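Local coordinates for glycosyl hydrolase family 2, TIM barrel domain protein (Faecalibacterium prausnitzii A2-165, PDB 6ED2) that probably hydrolyses beta-glucuronides, removing terminal glucuronic acid as a family 2 beta-glucuronidase of the human gut microbiota, at residues G402-L413 with P442-F453. Numbering follows the deposited sequence.
Sequences GFFEKETTPALL and PQCTSAGTEEYF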
ATOM      1  N   GLY A 402     -10.896  42.396  -6.001  1.00 42.34           N
ATOM      2  CA  GLY A 402     -11.167  41.266  -6.861  1.00 40.43           C
ATOM      3  C   GLY A 402     -10.129  41.092  -7.955  1.00 43.21           C
ATOM      4  O   GLY A 402      -9.455  42.037  -8.384  1.00 37.64           O
ATOM      5  N   PHE A 403     -10.015  39.844  -8.426  1.00 39.15           N
ATOM      6  CA  PHE A 403      -8.970  39.524  -9.392  1.00 39.01           C
ATOM      7  C   PHE A 403      -9.088  40.376 -10.650  1.00 34.49           C
ATOM      8  O   PHE A 403      -8.071  40.783 -11.223  1.00 37.44           O
ATOM      9  CB  PHE A 403      -8.981  38.036  -9.756  1.00 34.71           C
ATOM     10  CG  PHE A 403      -7.758  37.620 -10.494  1.00 34.09           C
ATOM     11  CD1 PHE A 403      -7.721  37.659 -11.882  1.00 34.88           C
ATOM     12  CD2 PHE A 403      -6.615  37.251  -9.805  1.00 33.47           C
ATOM     13  CE1 PHE A 403      -6.565  37.317 -12.566  1.00 33.17           C
ATOM     14  CE2 PHE A 403      -5.455  36.899 -10.483  1.00 37.77           C
ATOM     15  CZ  PHE A 403      -5.429  36.937 -11.868  1.00 32.97           C
ATOM     16  N   PHE A 404     -10.312  40.677 -11.082  1.00 33.68           N
ATOM     17  CA  PHE A 404     -10.514  41.409 -12.323  1.00 35.22           C
ATOM     18  C   PHE A 404     -10.519  42.929 -12.136  1.00 37.02           C
ATOM     19  O   PHE A 404     -10.836  43.656 -13.082  1.00 34.12           O
ATOM     20  CB  PHE A 404     -11.799  40.927 -13.001  1.00 31.20           C
ATOM     21  CG  PHE A 404     -11.709  39.500 -13.480  1.00 31.90           C
ATOM     22  CD1 PHE A 404     -10.791  39.144 -14.465  1.00 29.29           C
ATOM     23  CD2 PHE A 404     -12.495  38.508 -12.913  1.00 29.24           C
ATOM     24  CE1 PHE A 404     -10.666  37.827 -14.896  1.00 29.99           C
ATOM     25  CE2 PHE A 404     -12.388  37.181 -13.340  1.00 36.87           C
ATOM     26  CZ  PHE A 404     -11.464  36.834 -14.334  1.00 31.84           C
ATOM     27  N   GLU A 405     -10.139  43.424 -10.960  1.00 37.60           N
ATOM     28  CA  GLU A 405      -9.867  44.844 -10.778  1.00 40.37           C
ATOM     29  C   GLU A 405      -8.389  45.172 -10.881  1.00 43.26           C
ATOM     30  O   GLU A 405      -8.031  46.351 -10.796  1.00 44.10           O
ATOM     31  CB  GLU A 405     -10.357  45.338  -9.408  1.00 40.66           C
ATOM     32  CG  GLU A 405     -11.758  44.926  -9.024  1.00 45.33           C
ATOM     33  CD  GLU A 405     -12.164  45.508  -7.676  1.00 50.13           C
ATOM     34  OE1 GLU A 405     -11.956  44.851  -6.627  1.00 48.22           O
ATOM     35  OE2 GLU A 405     -12.679  46.644  -7.676  1.00 57.29           O
ATOM     36  N   LYS A 406      -7.524  44.171 -11.006  1.00 39.44           N
ATOM     37  CA  LYS A 406      -6.096  44.443 -10.981  1.00 39.26           C
ATOM     38  C   LYS A 406      -5.714  45.338 -12.153  1.00 33.77           C
ATOM     39  O   LYS A 406      -6.297  45.262 -13.236  1.00 33.92           O
ATOM     40  CB  LYS A 406      -5.290  43.132 -11.022  1.00 34.76           C
ATOM     41  CG  LYS A 406      -5.359  42.300  -9.738  1.00 37.25           C
ATOM     42  CD  LYS A 406      -4.633  40.958  -9.905  1.00 39.14           C
ATOM     43  CE  LYS A 406      -4.556  40.198  -8.598  1.00 33.62           C
ATOM     44  NZ  LYS A 406      -3.332  40.558  -7.829  1.00 38.41           N
ATOM     45  N   GLU A 407      -4.735  46.210 -11.911  1.00 33.40           N
ATOM     46  CA  GLU A 407      -4.172  47.033 -12.974  1.00 36.13           C
ATOM     47  C   GLU A 407      -3.677  46.195 -14.147  1.00 38.72           C
ATOM     48  O   GLU A 407      -3.659  46.672 -15.281  1.00 39.80           O
ATOM     49  CB  GLU A 407      -3.019  47.879 -12.417  1.00 37.63           C
ATOM     50  CG  GLU A 407      -1.863  47.025 -11.849  1.00 58.62           C
ATOM     51  CD  GLU A 407      -0.733  47.824 -11.174  1.00 78.87           C
ATOM     52  OE1 GLU A 407      -0.795  49.079 -11.124  1.00 81.52           O
ATOM     53  OE2 GLU A 407       0.229  47.174 -10.691  1.00 80.08           O
ATOM     54  N   THR A 408      -3.260  44.954 -13.900  1.00 37.51           N
ATOM     55  CA  THR A 408      -2.641  44.133 -14.934  1.00 30.70           C
ATOM     56  C   THR A 408      -3.658  43.419 -15.813  1.00 33.74           C
ATOM     57  O   THR A 408      -3.262  42.766 -16.781  1.00 37.35           O
ATOM     58  CB  THR A 408      -1.709  43.116 -14.279  1.00 31.82           C
ATOM     59  OG1 THR A 408      -2.400  42.459 -13.209  1.00 35.27           O
ATOM     60  CG2 THR A 408      -0.474  43.807 -13.720  1.00 29.51           C
ATOM     61  N   THR A 409      -4.947  43.534 -15.496  1.00 33.04           N
ATOM     62  CA  THR A 409      -5.999  42.861 -16.255  1.00 34.22           C
ATOM     63  C   THR A 409      -5.944  43.089 -17.766  1.00 36.80           C
ATOM     64  O   THR A 409      -6.189  42.121 -18.509  1.00 33.29           O
ATOM     65  CB  THR A 409      -7.368  43.291 -15.689  1.00 35.27           C
ATOM     66  OG1 THR A 409      -7.393  43.076 -14.269  1.00 32.61           O
ATOM     67  CG2 THR A 409      -8.531  42.527 -16.357  1.00 27.66           C
ATOM     68  N   PRO A 410      -5.676  44.299 -18.292  1.00 36.88           N
ATOM     69  CA  PRO A 410      -5.629  44.431 -19.762  1.00 36.04           C
ATOM     70  C   PRO A 410      -4.560  43.565 -20.396  1.00 34.48           C
ATOM     71  O   PRO A 410      -4.787  43.012 -21.479  1.00 29.14           O
ATOM     72  CB  PRO A 410      -5.354  45.932 -19.984  1.00 29.72           C
ATOM     73  CG  PRO A 410      -5.854  46.603 -18.737  1.00 31.60           C
ATOM     74  CD  PRO A 410      -5.528  45.612 -17.628  1.00 35.62           C
ATOM     75  N   ALA A 411      -3.396  43.443 -19.748  1.00 27.51           N
ATOM     76  CA  ALA A 411      -2.338  42.579 -20.261  1.00 32.70           C
ATOM     77  C   ALA A 411      -2.753  41.113 -20.199  1.00 34.10           C
ATOM     78  O   ALA A 411      -2.552  40.364 -21.161  1.00 35.23           O
ATOM     79  CB  ALA A 411      -1.044  42.805 -19.471  1.00 26.38           C
ATOM     80  N   LEU A 412      -3.365  40.695 -19.086  1.00 30.70           N
ATOM     81  CA  LEU A 412      -3.868  39.330 -18.987  1.00 30.37           C
ATOM     82  C   LEU A 412      -4.867  39.034 -20.098  1.00 33.03           C
ATOM     83  O   LEU A 412      -4.773  38.000 -20.775  1.00 32.95           O
ATOM     84  CB  LEU A 412      -4.497  39.103 -17.614  1.00 29.28           C
ATOM     85  CG  LEU A 412      -5.079  37.708 -17.391  1.00 28.63           C
ATOM     86  CD1 LEU A 412      -3.964  36.651 -17.422  1.00 27.58           C
ATOM     87  CD2 LEU A 412      -5.815  37.680 -16.058  1.00 29.06           C
ATOM     88  N   LEU A 413      -5.823  39.939 -20.312  1.00 31.23           N
ATOM     89  CA  LEU A 413      -6.836  39.707 -21.335  1.00 32.58           C
ATOM     90  C   LEU A 413      -6.202  39.545 -22.713  1.00 33.69           C
ATOM     91  O   LEU A 413      -6.646  38.711 -23.514  1.00 29.41           O
ATOM     92  CB  LEU A 413      -7.841  40.853 -21.331  1.00 28.23           C
ATOM     93  CG  LEU A 413      -8.985  40.774 -22.337  1.00 34.03           C
ATOM     94  CD1 LEU A 413      -9.887  39.566 -22.065  1.00 25.54           C
ATOM     95  CD2 LEU A 413      -9.780  42.074 -22.279  1.00 32.03           C
ATOM     96  N   PRO A 442     -12.620  31.068 -12.420  1.00 30.61           N
ATOM     97  CA  PRO A 442     -12.260  32.469 -12.202  1.00 30.66           C
ATOM     98  C   PRO A 442     -13.068  33.024 -11.042  1.00 33.46           C
ATOM     99  O   PRO A 442     -14.136  32.515 -10.697  1.00 28.69           O
ATOM    100  CB  PRO A 442     -12.646  33.147 -13.523  1.00 23.56           C
ATOM    101  CG  PRO A 442     -13.803  32.353 -13.990  1.00 26.26           C
ATOM    102  CD  PRO A 442     -13.596  30.925 -13.517  1.00 25.26           C
ATOM    103  N   GLN A 443     -12.535  34.079 -10.430  1.00 28.78           N
ATOM    104  CA  GLN A 443     -13.257  34.777  -9.370  1.00 31.98           C
ATOM    105  C   GLN A 443     -14.350  35.636 -10.021  1.00 31.78           C
ATOM    106  O   GLN A 443     -14.241  36.856 -10.129  1.00 30.01           O
ATOM    107  CB  GLN A 443     -12.292  35.613  -8.530  1.00 32.76           C
ATOM    108  CG  GLN A 443     -12.937  36.336  -7.336  1.00 37.88           C
ATOM    109  CD  GLN A 443     -11.937  37.162  -6.521  1.00 44.95           C
ATOM    110  OE1 GLN A 443     -10.924  37.646  -7.033  1.00 40.41           O
ATOM    111  NE2 GLN A 443     -12.220  37.309  -5.236  1.00 50.10           N
ATOM    112  N   CYS A 444     -15.418  34.970 -10.479  1.00 26.37           N
ATOM    113  CA  CYS A 444     -16.439  35.631 -11.291  1.00 29.62           C
ATOM    114  C   CYS A 444     -17.486  36.376 -10.456  1.00 34.52           C
ATOM    115  O   CYS A 444     -18.521  36.786 -11.000  1.00 30.04           O
ATOM    116  CB  CYS A 444     -17.121  34.626 -12.236  1.00 25.80           C
ATOM    117  SG  CYS A 444     -18.146  33.286 -11.509  1.00 31.62           S
ATOM    118  N   THR A 445     -17.236  36.536  -9.154  1.00 30.20           N
ATOM    119  CA  THR A 445     -17.914  37.506  -8.316  1.00 31.32           C
ATOM    120  C   THR A 445     -17.144  38.812  -8.238  1.00 34.93           C
ATOM    121  O   THR A 445     -17.639  39.780  -7.650  1.00 35.32           O
ATOM    122  CB  THR A 445     -18.113  36.957  -6.896  1.00 27.48           C
ATOM    123  OG1 THR A 445     -16.853  36.538  -6.368  1.00 36.22           O
ATOM    124  CG2 THR A 445     -19.085  35.779  -6.890  1.00 29.92           C
ATOM    125  N   SER A 446     -15.947  38.850  -8.809  1.00 32.73           N
ATOM    126  CA  SER A 446     -15.109  40.036  -8.733  1.00 33.62           C
ATOM    127  C   SER A 446     -15.742  41.173  -9.527  1.00 36.61           C
ATOM    128  O   SER A 446     -16.377  40.953 -10.569  1.00 32.21           O
ATOM    129  CB  SER A 446     -13.707  39.710  -9.269  1.00 33.05           C
ATOM    130  OG  SER A 446     -12.912  40.860  -9.496  1.00 35.49           O
ATOM    131  N   ALA A 447     -15.595  42.391  -9.017  1.00 36.33           N
ATOM    132  CA  ALA A 447     -15.872  43.554  -9.849  1.00 41.09           C
ATOM    133  C   ALA A 447     -14.975  43.493 -11.073  1.00 38.32           C
ATOM    134  O   ALA A 447     -13.817  43.079 -10.981  1.00 32.52           O
ATOM    135  CB  ALA A 447     -15.622  44.854  -9.076  1.00 30.24           C
ATOM    136  N   GLY A 448     -15.515  43.893 -12.225  1.00 33.69           N
ATOM    137  CA  GLY A 448     -14.780  43.820 -13.472  1.00 32.99           C
ATOM    138  C   GLY A 448     -14.925  42.513 -14.222  1.00 33.62           C
ATOM    139  O   GLY A 448     -14.336  42.368 -15.304  1.00 36.36           O
ATOM    140  N   THR A 449     -15.686  41.558 -13.681  1.00 30.48           N
ATOM    141  CA  THR A 449     -15.889  40.278 -14.356  1.00 31.96           C
ATOM    142  C   THR A 449     -16.525  40.477 -15.724  1.00 36.23           C
ATOM    143  O   THR A 449     -16.059  39.912 -16.727  1.00 32.87           O
ATOM    144  CB  THR A 449     -16.772  39.364 -13.497  1.00 27.45           C
ATOM    145  OG1 THR A 449     -16.060  38.962 -12.324  1.00 28.13           O
ATOM    146  CG2 THR A 449     -17.238  38.152 -14.279  1.00 23.27           C
ATOM    147  N   GLU A 450     -17.606  41.274 -15.780  1.00 29.76           N
ATOM    148  CA  GLU A 450     -18.333  41.444 -17.035  1.00 31.72           C
ATOM    149  C   GLU A 450     -17.458  42.095 -18.097  1.00 31.46           C
ATOM    150  O   GLU A 450     -17.482  41.686 -19.261  1.00 32.21           O
ATOM    151  CB  GLU A 450     -19.596  42.275 -16.823  1.00 30.84           C
ATOM    152  CG  GLU A 450     -20.567  41.699 -15.828  1.00 38.02           C
ATOM    153  CD  GLU A 450     -20.498  42.406 -14.474  1.00 46.81           C
ATOM    154  OE1 GLU A 450     -19.374  42.538 -13.884  1.00 38.00           O
ATOM    155  OE2 GLU A 450     -21.584  42.834 -14.010  1.00 52.42           O
ATOM    156  N   GLU A 451     -16.690  43.119 -17.720  1.00 28.13           N
ATOM    157  CA  GLU A 451     -15.805  43.760 -18.687  1.00 32.11           C
ATOM    158  C   GLU A 451     -14.766  42.776 -19.221  1.00 37.54           C
ATOM    159  O   GLU A 451     -14.308  42.908 -20.362  1.00 37.32           O
ATOM    160  CB  GLU A 451     -15.122  44.969 -18.048  1.00 34.30           C
ATOM    161  CG  GLU A 451     -16.071  46.144 -17.686  1.00 38.41           C
ATOM    162  CD  GLU A 451     -16.856  45.945 -16.373  1.00 48.26           C
ATOM    163  OE1 GLU A 451     -16.815  44.839 -15.760  1.00 40.04           O
ATOM    164  OE2 GLU A 451     -17.533  46.911 -15.951  1.00 55.30           O
ATOM    165  N   TYR A 452     -14.395  41.779 -18.418  1.00 33.08           N
ATOM    166  CA  TYR A 452     -13.432  40.778 -18.857  1.00 33.26           C
ATOM    167  C   TYR A 452     -14.108  39.702 -19.703  1.00 30.33           C
ATOM    168  O   TYR A 452     -13.630  39.382 -20.794  1.00 28.72           O
ATOM    169  CB  TYR A 452     -12.732  40.165 -17.638  1.00 31.32           C
ATOM    170  CG  TYR A 452     -11.523  39.355 -17.995  1.00 30.34           C
ATOM    171  CD1 TYR A 452     -10.271  39.950 -18.095  1.00 34.40           C
ATOM    172  CD2 TYR A 452     -11.625  37.996 -18.252  1.00 30.91           C
ATOM    173  CE1 TYR A 452      -9.149  39.211 -18.439  1.00 28.97           C
ATOM    174  CE2 TYR A 452     -10.502  37.243 -18.590  1.00 34.95           C
ATOM    175  CZ  TYR A 452      -9.272  37.863 -18.686  1.00 29.74           C
ATOM    176  OH  TYR A 452      -8.170  37.135 -19.035  1.00 26.85           O
ATOM    177  N   PHE A 453     -15.243  39.168 -19.232  1.00 28.06           N
ATOM    178  CA  PHE A 453     -15.877  38.030 -19.901  1.00 29.57           C
ATOM    179  C   PHE A 453     -16.458  38.418 -21.256  1.00 31.38           C
ATOM    180  O   PHE A 453     -16.417  37.616 -22.201  1.00 31.79           O
ATOM    181  CB  PHE A 453     -17.000  37.447 -19.035  1.00 25.69           C
ATOM    182  CG  PHE A 453     -16.534  36.530 -17.930  1.00 27.66           C
ATOM    183  CD1 PHE A 453     -17.271  35.401 -17.601  1.00 30.05           C
ATOM    184  CD2 PHE A 453     -15.384  36.803 -17.212  1.00 25.27           C
ATOM    185  CE1 PHE A 453     -16.866  34.566 -16.569  1.00 30.03           C
ATOM    186  CE2 PHE A 453     -14.971  35.980 -16.178  1.00 28.72           C
ATOM    187  CZ  PHE A 453     -15.704  34.863 -15.857  1.00 26.29           C
TER
HETATM  188  O   HOH W   1     -12.128  43.425 -15.904  1.00 36.43           O
HETATM  189  O   HOH W   2     -14.363  42.760  -6.474  1.00 37.43           O
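The hydroxyl OG of Ser446 is gripped twice: it accepts the backbone N-H of Phe404 (N to OG 3.1 Å, 151° at the hydrogen) and donates to the carbonyl O of Ala447. Serine suits this place because one small group does both jobs between two backbones, with Gly402 CA packed close against it. Beside it the extended side chain of Gln443, CG anti to its backbone N (chi1 -177°), accepts the N-H of Phe403, N to OE1 2.8 Å; the donor stands well above the amide plane.

These bonds fix the short 3-10 turn from which Phe404 reaches across. Its CE1 sits over the centre of the Tyr452 ring, 3.4 Å above the plane, with the two rings inclined at 34°. The other face of Tyr452 takes Leu413 CD1 in a CH-pi contact, 3.9 Å from the centroid. In the family 2 TIM barrel, helices 409-427 and 449-463 come before and after strand 433-440 in the chain, and here their first turns, moderately inclined, pack through this tyrosine, which touches Leu439 of that strand and whose OH is hydrogen-bonded to His416 ND1. Phe453 presents its CE2 edge to the face of Phe404 in an offset edge-to-face pair, the planes perpendicular, while Pro442 CB meets the Phe404 rim at CZ, 4.0 Å away. Gly448 is the N-cap of helix 449-463; its positive phi and its closeness to Phe404 O both suit a residue without a side chain.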